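PDB 3KYA: putative phosphatase from Bacteroides thetaiotaomicron, which is of unknown function but, as a putative phosphatase, may be a hydrolase, and binds zinc ions, with an IPT/TIG domain ahead of what is probably a six-bladed beta-propeller. Local coordinates for residues 11-14 against 15-18; 144-148 against 149-153; 305-308 against 309-313. All coordinates share one frame; numbering follows the deposited sequence.

The three contacts are local and lie in series along the chain. Contact 1 leads into the N-terminal IPT/TIG domain, far from the others: its centre is about 60 Å from that of contact 2 and about 73 Å from that of contact 3. Contacts 2 and 3 both belong to the probable propeller, 30 Å apart between centres and about 14 Å at their nearest atoms. Contacts 1 and 2 share a design, an Asp-Pro type I turn in which the aspartate also takes the amide two residues on. Contact 2 alone holds a zinc ligand, His153, beside Asp168, whereas contact 3 joins consecutive sheets with aromatic rings and lies away from the zinc sites.

Contact 1. Residues 11-14 against 15-18; sequences AFDP and SKPV
Asp13 grips Ser15 through one carboxylate oxygen. OD1 of Asp13 accepts from the Ser15 hydroxyl OG at 2.6 Å and from the Ser15 backbone N at 3.1 Å. Both donors come to the same face of the carboxylate, each about 35° out of its plane. Two bonds on one atom hold the group against rotation. With CG of Asp13 opposite the backbone N (chi1 -172°), the carboxylate is carried forward over the following residues, while Ser15 turns OG back to meet it (chi1 62°). Beneath this, the backbone closes a type I beta turn from Asp13 to Lys16, its Lys16 N to Asp13 O bond measuring 3.1 Å. OD2, the other carboxylate oxygen of Asp13, rests 3.8 Å from CG of Lys16; the ammonium NZ of Lys16 stays 4.1 Å from this OD2, too far for a salt bridge, though the opposite charges may still attract weakly. An alanine here would remove OD1 and would probably leave the Ser15 amide and hydroxyl without their shared acceptor, the turn then resting on its backbone bond. Apolar contact lies on the inner side: CE1 of Phe12 meets CG2 of Val18 at 4.0 Å, the two side chains crossing at about a right angle, and a face of the Phe12 ring has the Pro14 N above its centre. Both Phe12 and Val18 reach Val84 and Val91 on neighbouring strands. Farther out, Asn40 ties down the two flanks, its OD1 taking the Asp13 amide and its ND2 giving to the Pro17 carbonyl. The whole is an Asx turn superposed on a type I beta turn, here leading the chain into strand 19-28, the first strand of the IPT/TIG domain's beta-sheet.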
loop_
_atom_site.group_PDB
_atom_site.type_symbol
_atom_site.label_atom_id
_atom_site.label_comp_id
_atom_site.label_asym_id
_atom_site.label_seq_id
_atom_site.Cartn_x
_atom_site.Cartn_y
_atom_site.Cartn_z
ATOM N N ALA A 11 10.140 20.280 -37.751
ATOM C CA ALA A 11 9.035 21.243 -37.664
ATOM C C ALA A 11 7.759 20.698 -38.309
ATOM O O ALA A 11 7.822 19.851 -39.199
ATOM C CB ALA A 11 9.428 22.563 -38.309
ATOM N N PHE A 12 6.610 21.187 -37.853
ATOM C CA PHE A 12 5.311 20.811 -38.417
ATOM C C PHE A 12 5.194 21.297 -39.856
ATOM O O PHE A 12 5.537 22.438 -40.150
ATOM C CB PHE A 12 4.172 21.396 -37.570
ATOM C CG PHE A 12 2.798 21.239 -38.174
ATOM C CD1 PHE A 12 2.290 19.979 -38.476
ATOM C CD2 PHE A 12 1.989 22.351 -38.389
ATOM C CE1 PHE A 12 1.016 19.832 -39.012
ATOM C CE2 PHE A 12 0.723 22.216 -38.923
ATOM C CZ PHE A 12 0.231 20.956 -39.238
ATOM N N ASP A 13 4.733 20.417 -40.745
ATOM C CA ASP A 13 4.535 20.750 -42.162
ATOM C C ASP A 13 3.039 20.601 -42.467
ATOM O O ASP A 13 2.546 19.478 -42.616
ATOM C CB ASP A 13 5.384 19.837 -43.047
ATOM C CG ASP A 13 5.377 20.254 -44.521
ATOM O OD1 ASP A 13 4.443 20.961 -44.952
ATOM O OD2 ASP A 13 6.317 19.866 -45.250
ATOM N N PRO A 14 2.303 21.729 -42.553
ATOM C CA PRO A 14 0.851 21.676 -42.770
ATOM C C PRO A 14 0.393 21.127 -44.131
ATOM O O PRO A 14 -0.805 20.921 -44.311
ATOM C CB PRO A 14 0.415 23.139 -42.612
ATOM C CG PRO A 14 1.619 23.931 -42.858
ATOM C CD PRO A 14 2.776 23.115 -42.383
ATOM N N SER A 15 1.317 20.913 -45.068
ATOM C CA SER A 15 0.975 20.327 -46.370
ATOM C C SER A 15 1.068 18.797 -46.337
ATOM O O SER A 15 0.742 18.142 -47.321
ATOM C CB SER A 15 1.886 20.868 -47.467
ATOM O OG SER A 15 3.236 20.518 -47.226
ATOM N N LYS A 16 1.507 18.239 -45.205
ATOM C CA LYS A 16 1.645 16.798 -45.028
ATOM C C LYS A 16 0.691 16.282 -43.965
ATOM O O LYS A 16 0.370 16.999 -43.011
ATOM C CB LYS A 16 3.075 16.447 -44.612
ATOM C CG LYS A 16 4.157 16.753 -45.650
ATOM C CD LYS A 16 3.966 15.913 -46.914
ATOM C CE LYS A 16 5.201 15.916 -47.805
ATOM N NZ LYS A 16 5.535 17.257 -48.343
ATOM N N PRO A 17 0.252 15.018 -44.101
ATOM C CA PRO A 17 -0.643 14.477 -43.091
ATOM C C PRO A 17 0.028 14.349 -41.728
ATOM O O PRO A 17 1.255 14.411 -41.623
ATOM C CB PRO A 17 -0.994 13.083 -43.635
ATOM C CG PRO A 17 0.078 12.752 -44.611
ATOM C CD PRO A 17 0.519 14.055 -45.189
ATOM N N VAL A 18 -0.795 14.226 -40.696
ATOM C CA VAL A 18 -0.333 13.939 -39.355
ATOM C C VAL A 18 -0.677 12.468 -39.193
ATOM O O VAL A 18 -1.747 12.025 -39.636
ATOM C CB VAL A 18 -1.035 14.785 -38.287
ATOM C CG1 VAL A 18 -0.684 14.281 -36.888
ATOM C CG2 VAL A 18 -0.658 16.243 -38.439
#

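Contact 2. Residues 144-148 against 149-153; sequences LAFDP and LNKDH. With ZN (zinc ion), chain X; EDO (1,2-ethanediol), chain H; EDO (1,2-ethanediol), chain L.
Phe146, Asp147 and His153 carry this tight connection between the antiparallel strands 141-147 and 153-159, built from two successive type I beta turns (Asp147 to Asn150, then Asn150 to His153), each with an Asx turn laid on it, in a sheet that is probably one propeller blade. Among the backbone bonds, Asp147 N reaches His153 O at 3.0 Å and Asn150 N reaches Asp147 O. Side chains reinforce the turns. With CG opposite the backbone N (chi1 180°) the carboxylate of Asp147 lies over the turn, and its OD1 takes the Leu149 amide N at 2.9 Å, the donor standing above the carboxylate plane. OD1 of Asn150 likewise takes the Asp152 amide, and ND2 of Asn150 gives to an ethanediol, probably from the crystallisation liquor. Charge pairing is with residues beyond the turn: OD2 of Asp147 forms a salt bridge with Arg228, and NZ of Lys151 is held by Asp452 and Asp453. Apolar contact is made by the stem of Lys151, whose CG lies over one face of the Phe146 ring, 4.0 Å from CG of Phe146, while the His153 carbonyl sits at the ring edge, near its plane. The flat groups of Asn150 and His153 also meet: ND2 of Asn150 stands 3.6 Å above the imidazole plane, over its centre. Metal binding engages the far side of that ring from ND1, where NE2 of His153 joins Asp168 and four waters around zinc. ND1 itself has a second-shell mate, which probably fixes how the ring is turned: it donates in the ring plane to a water at 2.8 Å, and that water in turn gives its hydrogen to OD2 of Asp147 at 2.6 Å.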
loop_
_atom_site.group_PDB
_atom_site.type_symbol
_atom_site.label_atom_id
_atom_site.label_comp_id
_atom_site.label_asym_id
_atom_site.label_seq_id
_atom_site.Cartn_x
_atom_site.Cartn_y
_atom_site.Cartn_z
ATOM N N LEU A 144 -27.420 4.564 8.019
ATOM C CA LEU A 144 -28.086 3.873 6.928
ATOM C C LEU A 144 -28.202 2.363 7.130
ATOM O O LEU A 144 -27.331 1.741 7.742
ATOM C CB LEU A 144 -27.300 4.134 5.636
ATOM C CG LEU A 144 -27.223 5.561 5.091
ATOM C CD1 LEU A 144 -26.233 5.627 3.905
ATOM C CD2 LEU A 144 -28.603 6.098 4.666
ATOM N N ALA A 145 -29.270 1.765 6.590
ATOM C CA ALA A 145 -29.437 0.304 6.630
ATOM C C ALA A 145 -30.388 -0.201 5.557
ATOM O O ALA A 145 -31.488 0.336 5.405
ATOM C CB ALA A 145 -29.926 -0.165 8.026
ATOM N N PHE A 146 -29.953 -1.193 4.787
ATOM C CA PHE A 146 -30.821 -1.833 3.800
ATOM C C PHE A 146 -31.800 -2.813 4.440
ATOM O O PHE A 146 -31.473 -3.468 5.423
ATOM C CB PHE A 146 -30.044 -2.721 2.814
ATOM C CG PHE A 146 -29.169 -1.987 1.831
ATOM C CD1 PHE A 146 -29.728 -1.186 0.847
ATOM C CD2 PHE A 146 -27.791 -2.158 1.852
ATOM C CE1 PHE A 146 -28.922 -0.536 -0.084
ATOM C CE2 PHE A 146 -26.984 -1.501 0.931
ATOM C CZ PHE A 146 -27.547 -0.695 -0.029
ATOM N N ASP A 147 -32.980 -2.963 3.834
ATOM C CA ASP A 147 -33.878 -4.047 4.198
ATOM C C ASP A 147 -33.178 -5.322 3.681
ATOM O O ASP A 147 -32.951 -5.436 2.481
ATOM C CB ASP A 147 -35.235 -3.855 3.525
ATOM C CG ASP A 147 -36.243 -4.963 3.849
ATOM O OD1 ASP A 147 -35.850 -6.057 4.293
ATOM O OD2 ASP A 147 -37.465 -4.737 3.618
ATOM N N PRO A 148 -32.809 -6.269 4.578
ATOM C CA PRO A 148 -32.114 -7.473 4.087
ATOM C C PRO A 148 -32.891 -8.266 3.038
ATOM O O PRO A 148 -32.273 -8.988 2.265
ATOM C CB PRO A 148 -31.889 -8.308 5.363
ATOM C CG PRO A 148 -31.968 -7.329 6.491
ATOM C CD PRO A 148 -32.963 -6.289 6.045
ATOM N N LEU A 149 -34.219 -8.114 2.983
ATOM C CA LEU A 149 -35.019 -8.829 2.012
ATOM C C LEU A 149 -35.229 -8.034 0.720
ATOM O O LEU A 149 -35.784 -8.563 -0.225
ATOM C CB LEU A 149 -36.385 -9.193 2.602
ATOM C CG LEU A 149 -36.390 -9.923 3.937
ATOM C CD1 LEU A 149 -37.843 -10.282 4.311
ATOM C CD2 LEU A 149 -35.507 -11.169 3.901
ATOM N N ASN A 150 -34.805 -6.776 0.677
ATOM C CA ASN A 150 -34.978 -5.950 -0.520
ATOM C C ASN A 150 -34.019 -4.776 -0.509
ATOM O O ASN A 150 -34.278 -3.750 0.128
ATOM C CB ASN A 150 -36.437 -5.472 -0.626
ATOM C CG ASN A 150 -36.694 -4.614 -1.859
ATOM O OD1 ASN A 150 -35.803 -4.388 -2.670
ATOM N ND2 ASN A 150 -37.920 -4.135 -1.998
ATOM N N LYS A 151 -32.896 -4.925 -1.207
ATOM C CA LYS A 151 -31.868 -3.880 -1.219
ATOM C C LYS A 151 -32.246 -2.620 -2.029
ATOM O O LYS A 151 -31.465 -1.682 -2.091
ATOM C CB LYS A 151 -30.474 -4.443 -1.593
ATOM C CG LYS A 151 -29.857 -5.237 -0.430
ATOM C CD LYS A 151 -28.372 -5.525 -0.612
ATOM C CE LYS A 151 -28.119 -6.455 -1.738
ATOM N NZ LYS A 151 -26.670 -6.797 -1.835
ATOM N N ASP A 152 -33.437 -2.603 -2.633
ATOM C CA ASP A 152 -33.978 -1.389 -3.232
ATOM C C ASP A 152 -34.458 -0.450 -2.103
ATOM O O ASP A 152 -34.657 0.752 -2.335
ATOM C CB ASP A 152 -35.172 -1.677 -4.153
ATOM C CG ASP A 152 -34.802 -2.456 -5.404
ATOM O OD1 ASP A 152 -33.628 -2.434 -5.809
ATOM O OD2 ASP A 152 -35.722 -3.047 -6.023
ATOM N N HIS A 153 -34.672 -0.994 -0.902
ATOM C CA HIS A 153 -35.147 -0.199 0.223
ATOM C C HIS A 153 -34.026 0.127 1.189
ATOM O O HIS A 153 -33.553 -0.753 1.914
ATOM C CB HIS A 153 -36.298 -0.886 0.958
ATOM C CG HIS A 153 -37.580 -0.908 0.182
ATOM N ND1 HIS A 153 -38.683 -1.634 0.584
ATOM C CD2 HIS A 153 -37.919 -0.329 -0.997
ATOM C CE1 HIS A 153 -39.657 -1.464 -0.290
ATOM N NE2 HIS A 153 -39.216 -0.684 -1.262
HETATM ZN ZN ZN X . -40.420 0.003 -2.867
HETATM C C1 EDO H . -32.408 -10.000 -1.130
HETATM O O1 EDO H . -32.497 -10.719 -2.367
HETATM C C2 EDO H . -31.848 -8.590 -1.338
HETATM O O2 EDO H . -32.645 -7.836 -2.272
HETATM C C1 EDO L . -40.222 -6.872 1.691
HETATM O O1 EDO L . -41.147 -7.698 0.982
HETATM C C2 EDO L . -39.300 -6.195 0.698
HETATM O O2 EDO L . -39.915 -5.016 0.164
HETATM O O HOH W 1 -38.883 -2.565 3.204
HETATM O O HOH W 2 -41.340 -1.952 -3.137
HETATM O O HOH W 3 -41.824 0.651 -1.787
HETATM O O HOH W 4 -42.186 0.718 -4.145
HETATM O O HOH W 5 -39.386 -0.410 -4.371
#

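Contact 3. Residues 305-308 against 309-313; sequences TIAD and PSWEF
Apolar side chains of Ile306 and Ala307 pack on the rings of Trp311 and Phe313 in a local, partly buried contact, where the loop after strand 300-305 doubles back before strand 313-317, thereby joining two consecutive four-stranded sheets of the probable propeller. CD1 of Ile306 sits almost directly over the centre of the Phe313 ring, 3.4 Å from its centroid and 12° off the normal, a close CH-pi contact. It is put there by a branch that turns CG1 between the backbone N and the carbonyl carbon (chi1 75°), with the chain extended beyond. The same methyl reaches the edge of the indole, 3.8 Å from CD1 of Trp311. A second CH-pi contact is made by CB of Ala307, over the five-membered ring of Trp311 at 3.6 Å from its centroid, offset toward the rim. Above the centre of that indole lies the backbone N of Asp308, so main chain and methyl cover a single face. CB of Asp308 runs alongside the six-membered ring, 3.7 Å from CZ3 of Trp311, with the carboxylate turned 77° to the indole plane. The polar ends look elsewhere: OD2 of Asp308 bonds to the Tyr356 hydroxyl, while Val271 touches both Ile306 and Phe313. No hydrogen bond links 305-308 to 309-313, so methyl-to-ring packing joins these halves directly; backbone bonds such as Ser310 with Glu267 also tie down the loop, and its buried indole N-H is satisfied by the Tyr333 hydroxyl on strand 333-340.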
loop_
_atom_site.group_PDB
_atom_site.type_symbol
_atom_site.label_atom_id
_atom_site.label_comp_id
_atom_site.label_asym_id
_atom_site.label_seq_id
_atom_site.Cartn_x
_atom_site.Cartn_y
_atom_site.Cartn_z
ATOM N N THR A 305 -17.168 -3.107 30.338
ATOM C CA THR A 305 -17.162 -1.691 30.014
ATOM C C THR A 305 -15.932 -1.591 29.110
ATOM O O THR A 305 -14.886 -2.149 29.450
ATOM C CB THR A 305 -17.051 -0.805 31.254
ATOM O OG1 THR A 305 -15.964 -1.251 32.076
ATOM C CG2 THR A 305 -18.348 -0.865 32.070
ATOM N N ILE A 306 -16.013 -0.907 27.972
ATOM C CA ILE A 306 -14.865 -0.910 27.051
ATOM C C ILE A 306 -13.688 0.006 27.422
ATOM O O ILE A 306 -12.566 -0.288 27.049
ATOM C CB ILE A 306 -15.295 -0.663 25.564
ATOM C CG1 ILE A 306 -15.662 0.804 25.295
ATOM C CG2 ILE A 306 -16.438 -1.633 25.190
ATOM C CD1 ILE A 306 -16.028 1.105 23.805
ATOM N N ALA A 307 -13.958 1.103 28.129
ATOM C CA ALA A 307 -12.943 2.081 28.510
ATOM C C ALA A 307 -13.394 2.887 29.736
ATOM O O ALA A 307 -13.717 2.307 30.768
ATOM C CB ALA A 307 -12.630 3.007 27.335
ATOM N N ASP A 308 -13.451 4.208 29.597
ATOM C CA ASP A 308 -13.844 5.106 30.683
ATOM C C ASP A 308 -15.285 5.576 30.537
ATOM O O ASP A 308 -15.929 5.280 29.532
ATOM C CB ASP A 308 -12.900 6.293 30.684
ATOM C CG ASP A 308 -11.498 5.879 30.956
ATOM O OD1 ASP A 308 -11.264 5.314 32.054
ATOM O OD2 ASP A 308 -10.647 6.126 30.075
ATOM N N PRO A 309 -15.807 6.284 31.551
ATOM C CA PRO A 309 -17.191 6.751 31.445
ATOM C C PRO A 309 -17.398 7.776 30.340
ATOM O O PRO A 309 -16.443 8.424 29.904
ATOM C CB PRO A 309 -17.443 7.405 32.812
ATOM C CG PRO A 309 -16.497 6.725 33.725
ATOM C CD PRO A 309 -15.275 6.474 32.911
ATOM N N SER A 310 -18.646 7.911 29.907
ATOM C CA SER A 310 -19.026 8.859 28.871
ATOM C C SER A 310 -18.350 8.501 27.543
ATOM O O SER A 310 -17.684 9.332 26.931
ATOM C CB SER A 310 -18.705 10.290 29.312
ATOM O OG SER A 310 -19.424 10.606 30.504
ATOM N N TRP A 311 -18.544 7.249 27.126
ATOM C CA TRP A 311 -17.916 6.705 25.933
ATOM C C TRP A 311 -19.016 6.427 24.908
ATOM O O TRP A 311 -19.853 5.545 25.114
ATOM C CB TRP A 311 -17.165 5.420 26.298
ATOM C CG TRP A 311 -15.705 5.441 25.871
ATOM C CD1 TRP A 311 -15.082 4.628 24.956
ATOM C CD2 TRP A 311 -14.699 6.347 26.347
ATOM N NE1 TRP A 311 -13.749 4.970 24.856
ATOM C CE2 TRP A 311 -13.498 6.031 25.683
ATOM C CE3 TRP A 311 -14.706 7.411 27.264
ATOM C CZ2 TRP A 311 -12.307 6.727 25.920
ATOM C CZ3 TRP A 311 -13.522 8.104 27.500
ATOM C CH2 TRP A 311 -12.343 7.756 26.834
ATOM N N GLU A 312 -19.034 7.212 23.835
ATOM C CA GLU A 312 -20.059 7.092 22.796
ATOM C C GLU A 312 -19.561 6.191 21.682
ATOM O O GLU A 312 -18.592 6.544 20.999
ATOM C CB GLU A 312 -20.381 8.470 22.233
ATOM C CG GLU A 312 -21.570 8.471 21.277
ATOM C CD GLU A 312 -21.801 9.803 20.607
ATOM O OE1 GLU A 312 -21.029 10.758 20.829
ATOM O OE2 GLU A 312 -22.779 9.901 19.844
ATOM N N PHE A 313 -20.224 5.058 21.452
ATOM C CA PHE A 313 -19.732 4.129 20.423
ATOM C C PHE A 313 -20.757 3.188 19.830
ATOM O O PHE A 313 -21.793 2.915 20.431
ATOM C CB PHE A 313 -18.560 3.280 20.977
ATOM C CG PHE A 313 -18.949 2.301 22.062
ATOM C CD1 PHE A 313 -18.973 2.689 23.402
ATOM C CD2 PHE A 313 -19.256 0.982 21.754
ATOM C CE1 PHE A 313 -19.318 1.784 24.405
ATOM C CE2 PHE A 313 -19.604 0.066 22.758
ATOM C CZ PHE A 313 -19.640 0.476 24.083
#